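Local atomic coordinates of succinyl-CoA ligase (ADP-forming) subunit alpha (Methanosaeta concilii, PDB entry 6HXI), a protein that is a CoA-ligase family protein that binds coenzyme A and also carries a region related to the C-terminal domain of citrate synthase. Residues B[187-190]-B[195-198]; B[314-319]-B[323-328]. All coordinates share one frame; numbering follows the deposited sequence.

Contact 1: B[187-190]-B[195-198]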
loop_
_atom_site.group_PDB
_atom_site.type_symbol
_atom_site.label_atom_id
_atom_site.label_comp_id
_atom_site.label_asym_id
_atom_site.label_seq_id
_atom_site.Cartn_x
_atom_site.Cartn_y
_atom_site.Cartn_z
ATOM N N ASN B 187 26.378 -42.373 33.364
ATOM C CA ASN B 187 27.572 -41.756 33.938
ATOM C C ASN B 187 28.302 -42.735 34.866
ATOM O O ASN B 187 29.521 -42.879 34.746
ATOM C CB ASN B 187 27.214 -40.465 34.674
ATOM C CG ASN B 187 28.355 -39.827 35.433
ATOM O OD1 ASN B 187 28.394 -39.856 36.665
ATOM N ND2 ASN B 187 29.298 -39.230 34.717
ATOM N N ILE B 188 27.564 -43.390 35.794
ATOM C CA ILE B 188 28.102 -44.359 36.750
ATOM C C ILE B 188 28.846 -45.468 35.989
ATOM O O ILE B 188 30.038 -45.671 36.220
ATOM C CB ILE B 188 26.967 -44.941 37.669
ATOM C CG1 ILE B 188 26.270 -43.861 38.571
ATOM C CG2 ILE B 188 27.452 -46.131 38.506
ATOM C CD1 ILE B 188 27.063 -43.249 39.712
ATOM N N ILE B 189 28.142 -46.143 35.056
ATOM C CA ILE B 189 28.607 -47.281 34.241
ATOM C C ILE B 189 29.837 -46.932 33.359
ATOM O O ILE B 189 30.779 -47.730 33.308
ATOM C CB ILE B 189 27.410 -47.879 33.439
ATOM C CG1 ILE B 189 26.446 -48.618 34.404
ATOM C CG2 ILE B 189 27.866 -48.790 32.299
ATOM C CD1 ILE B 189 24.997 -48.690 33.974
ATOM N N SER B 190 29.844 -45.761 32.700
ATOM C CA SER B 190 30.971 -45.325 31.867
ATOM C C SER B 190 32.262 -45.157 32.687
ATOM O O SER B 190 33.367 -45.318 32.146
ATOM C CB SER B 190 30.653 -44.011 31.167
ATOM O OG SER B 190 30.650 -42.932 32.084
ATOM N N GLY B 195 31.348 -48.950 29.527
ATOM C CA GLY B 195 30.100 -48.245 29.288
ATOM C C GLY B 195 28.972 -49.120 28.792
ATOM O O GLY B 195 29.149 -50.322 28.575
ATOM N N ILE B 196 27.806 -48.513 28.616
ATOM C CA ILE B 196 26.642 -49.226 28.107
ATOM C C ILE B 196 26.761 -49.545 26.617
ATOM O O ILE B 196 27.340 -48.789 25.841
ATOM C CB ILE B 196 25.267 -48.531 28.409
ATOM C CG1 ILE B 196 25.132 -47.157 27.735
ATOM C CG2 ILE B 196 24.970 -48.440 29.898
ATOM C CD1 ILE B 196 24.031 -47.031 26.730
ATOM N N TYR B 197 26.173 -50.668 26.234
ATOM C CA TYR B 197 25.947 -51.041 24.857
ATOM C C TYR B 197 24.557 -50.400 24.579
ATOM O O TYR B 197 24.411 -49.603 23.654
ATOM C CB TYR B 197 25.865 -52.572 24.712
ATOM C CG TYR B 197 25.522 -53.008 23.306
ATOM C CD1 TYR B 197 24.197 -53.115 22.893
ATOM C CD2 TYR B 197 26.521 -53.279 22.375
ATOM C CE1 TYR B 197 23.871 -53.455 21.580
ATOM C CE2 TYR B 197 26.208 -53.641 21.066
ATOM C CZ TYR B 197 24.880 -53.738 20.676
ATOM O OH TYR B 197 24.554 -54.112 19.393
ATOM N N GLU B 198 23.568 -50.726 25.439
ATOM C CA GLU B 198 22.189 -50.260 25.357
ATOM C C GLU B 198 21.641 -49.973 26.762
ATOM O O GLU B 198 22.012 -50.646 27.728
ATOM C CB GLU B 198 21.344 -51.350 24.671
ATOM C CG GLU B 198 19.992 -50.893 24.179
ATOM C CD GLU B 198 19.282 -51.933 23.340
ATOM O OE1 GLU B 198 18.607 -52.804 23.930
ATOM O OE2 GLU B 198 19.406 -51.885 22.093
#
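Ile189 has chi1 near -71°, which puts CG2 on the far side of CB from the backbone N and aims that methyl at the chain segment 195-198. Ile196 answers with its own CG2, which sits beside its backbone N while CG1 is held between N and the carbonyl carbon. The two methyls meet 3.8 Å apart, Ile189 CG2 to Ile196 CG2, with the side chains crossing at about a right angle. The same Ile189 CG2 also rests on the backbone, 3.7 Å from Gly195 C and 3.7 Å from Ile196 N. This is the turn of a beta-alpha-beta unit: helix 179-192 comes down to its C-terminal end and the chain reverses into strand 196-201, beside strand 172-176, whose Val172 and Phe174 also touch Ile189. At the reversal Gly195 CA comes to 4.0 Å from Ser190 CA. With phi at 90° and psi at 177°, a side chain on Gly195 would press on the preceding carbonyl oxygen. No hydrogen bond links the two segments directly; instead Ser193 OG bonds to both Ile189 O and Gly195 N. Ser190 turns its hydroxyl back along the helix, where OG donates to Asn187 O at 2.9 Å.

Contact 2: B[314-319]-B[323-328]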
loop_
_atom_site.group_PDB
_atom_site.type_symbol
_atom_site.label_atom_id
_atom_site.label_comp_id
_atom_site.label_asym_id
_atom_site.label_seq_id
_atom_site.Cartn_x
_atom_site.Cartn_y
_atom_site.Cartn_z
ATOM N N GLN B 314 33.378 -54.256 39.790
ATOM C CA GLN B 314 33.718 -55.604 40.234
ATOM C C GLN B 314 33.347 -56.653 39.191
ATOM O O GLN B 314 34.156 -57.536 38.912
ATOM C CB GLN B 314 33.042 -55.908 41.576
ATOM C CG GLN B 314 33.886 -55.542 42.783
ATOM C CD GLN B 314 33.113 -55.719 44.063
ATOM O OE1 GLN B 314 32.682 -54.743 44.676
ATOM N NE2 GLN B 314 32.882 -56.969 44.466
ATOM N N VAL B 315 32.126 -56.555 38.633
ATOM C CA VAL B 315 31.609 -57.483 37.627
ATOM C C VAL B 315 32.333 -57.312 36.278
ATOM O O VAL B 315 32.637 -58.315 35.629
ATOM C CB VAL B 315 30.070 -57.411 37.505
ATOM C CG1 VAL B 315 29.568 -58.295 36.379
ATOM C CG2 VAL B 315 29.402 -57.813 38.818
ATOM N N TYR B 316 32.620 -56.051 35.869
ATOM C CA TYR B 316 33.353 -55.755 34.640
ATOM C C TYR B 316 34.779 -56.336 34.738
ATOM O O TYR B 316 35.198 -57.057 33.830
ATOM C CB TYR B 316 33.348 -54.234 34.325
ATOM C CG TYR B 316 34.235 -53.832 33.160
ATOM C CD1 TYR B 316 33.813 -54.002 31.841
ATOM C CD2 TYR B 316 35.495 -53.276 33.376
ATOM C CE1 TYR B 316 34.641 -53.668 30.768
ATOM C CE2 TYR B 316 36.333 -52.945 32.311
ATOM C CZ TYR B 316 35.900 -53.139 31.009
ATOM O OH TYR B 316 36.722 -52.803 29.956
ATOM N N ASP B 317 35.490 -56.074 35.858
ATOM C CA ASP B 317 36.848 -56.577 36.105
ATOM C C ASP B 317 36.908 -58.091 36.005
ATOM O O ASP B 317 37.862 -58.617 35.441
ATOM C CB ASP B 317 37.400 -56.093 37.458
ATOM C CG ASP B 317 37.897 -54.651 37.479
ATOM O OD1 ASP B 317 37.807 -53.965 36.426
ATOM O OD2 ASP B 317 38.360 -54.198 38.550
ATOM N N MET B 318 35.878 -58.788 36.514
ATOM C CA MET B 318 35.743 -60.241 36.448
ATOM C C MET B 318 35.646 -60.699 34.981
ATOM O O MET B 318 36.267 -61.697 34.624
ATOM C CB MET B 318 34.520 -60.676 37.262
ATOM C CG MET B 318 34.121 -62.124 37.090
ATOM S SD MET B 318 32.539 -62.448 37.913
ATOM C CE MET B 318 31.389 -61.811 36.709
ATOM N N LEU B 319 34.911 -59.944 34.126
ATOM C CA LEU B 319 34.789 -60.267 32.699
ATOM C C LEU B 319 36.105 -60.022 31.962
ATOM O O LEU B 319 36.413 -60.766 31.025
ATOM C CB LEU B 319 33.652 -59.495 32.020
ATOM C CG LEU B 319 32.222 -59.704 32.531
ATOM C CD1 LEU B 319 31.320 -58.639 31.975
ATOM C CD2 LEU B 319 31.670 -61.061 32.143
ATOM N N GLY B 323 38.545 -62.835 30.206
ATOM C CA GLY B 323 38.715 -62.481 28.805
ATOM C C GLY B 323 37.417 -62.347 28.040
ATOM O O GLY B 323 37.443 -62.130 26.823
ATOM N N ILE B 324 36.265 -62.449 28.750
ATOM C CA ILE B 324 34.919 -62.327 28.164
ATOM C C ILE B 324 34.786 -60.967 27.454
ATOM O O ILE B 324 34.270 -60.891 26.338
ATOM C CB ILE B 324 33.781 -62.633 29.191
ATOM C CG1 ILE B 324 33.908 -64.077 29.746
ATOM C CG2 ILE B 324 32.401 -62.418 28.567
ATOM C CD1 ILE B 324 32.915 -64.491 30.861
ATOM N N VAL B 325 35.358 -59.926 28.085
ATOM C CA VAL B 325 35.416 -58.554 27.585
ATOM C C VAL B 325 36.888 -58.214 27.307
ATOM O O VAL B 325 37.762 -58.528 28.126
ATOM C CB VAL B 325 34.751 -57.542 28.565
ATOM C CG1 VAL B 325 34.883 -56.109 28.063
ATOM C CG2 VAL B 325 33.283 -57.878 28.781
ATOM N N GLN B 326 37.153 -57.601 26.140
ATOM C CA GLN B 326 38.487 -57.164 25.737
ATOM C C GLN B 326 38.564 -55.636 25.776
ATOM O O GLN B 326 37.566 -54.965 25.493
ATOM C CB GLN B 326 38.846 -57.690 24.336
ATOM C CG GLN B 326 40.359 -57.876 24.109
ATOM C CD GLN B 326 40.803 -57.709 22.665
ATOM O OE1 GLN B 326 40.016 -57.817 21.711
ATOM N NE2 GLN B 326 42.090 -57.447 22.471
ATOM N N LYS B 327 39.751 -55.091 26.111
ATOM C CA LYS B 327 39.994 -53.649 26.208
ATOM C C LYS B 327 40.271 -52.980 24.846
ATOM O O LYS B 327 41.355 -53.129 24.281
ATOM C CB LYS B 327 41.105 -53.352 27.227
ATOM C CG LYS B 327 40.891 -52.051 27.984
ATOM C CD LYS B 327 41.530 -52.110 29.366
ATOM C CE LYS B 327 41.188 -50.908 30.213
ATOM N NZ LYS B 327 41.998 -49.717 29.839
ATOM N N PHE B 328 39.282 -52.219 24.343
ATOM C CA PHE B 328 39.349 -51.506 23.062
ATOM C C PHE B 328 39.901 -50.074 23.179
ATOM O O PHE B 328 39.870 -49.463 24.254
ATOM C CB PHE B 328 37.982 -51.525 22.342
ATOM C CG PHE B 328 36.890 -50.738 23.021
ATOM C CD1 PHE B 328 36.096 -51.320 24.002
ATOM C CD2 PHE B 328 36.638 -49.414 22.666
ATOM C CE1 PHE B 328 35.081 -50.590 24.624
ATOM C CE2 PHE B 328 35.632 -48.683 23.295
ATOM C CZ PHE B 328 34.858 -49.274 24.268
HETATM O O HOH W 1 36.372 -53.094 27.091
#
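Leu319 and Val325 carry most of this contact, their side chains crossing obliquely as the chain doubles back past the end of helix 308-322. Val325 sends its two methyls to different neighbours. CG2 takes Leu319, lying 3.6 Å from Leu319 CB and 3.8 Å from Leu319 CD1, while CG1 takes Tyr316, 3.7 Å from CE1 of the ring. Tyr316 and Val325 cross at about a right angle. A chi1 of 173° sets Tyr316 CG opposite its own backbone N, beside the carbonyl carbon, and the ring extends to the returning chain. There Tyr316 OH donates to a water O 2.9 Å away, the water lying at the ring edge and in the ring plane. That water O in turn donates to Gln326 O at 2.7 Å, tying the hydroxyl to the backbone of the loop. The other branch of Leu319, CD2, packs 3.9 Å from CD1 of Ile324, which is exposed, and Ile324 CG2 touches the same methyl. Met227 of strand 227-233 lies against both Tyr316 and Leu319, and Asp194 touches Tyr316 and Val325. The polar anchor is Leu319 O. Val325 N reaches it at 3.2 Å in a nearly straight bond (N-H...O 169°), though from well above the carbonyl plane, and Ile324 N adds a weak bond to the same Leu319 O at 2.8 Å. Gly323, the first residue beyond the helix, takes a positive phi of 81° and redirects the backbone. This is a helix C-terminus ended by a glycine of positive phi, with the apolar Leu319-Ile324 contact that accompanies such endings; it only resembles a Schellman motif, because the Ile324 N bond is weak.

Both contacts lie where a helix ends and the chain turns back on it, and both helices pack on one sheet: contact 1 touches strand 172-176, contact 2 the neighbouring strand 227-233. Contact 1 is wholly buried and joins successive elements of the beta-alpha-beta unit by methyl packing, without a direct hydrogen bond between its segments. Contact 2 is buried on its Tyr316, Leu319 and Val325 side but exposed at Gly323 and Ile324, and it adds backbone bonds and a water bridge. The centres of contact 1 and contact 2 are about 14 Å apart. Asp194, in the turn between the segments of contact 1, reaches contact 2, so the two are joined through that turn.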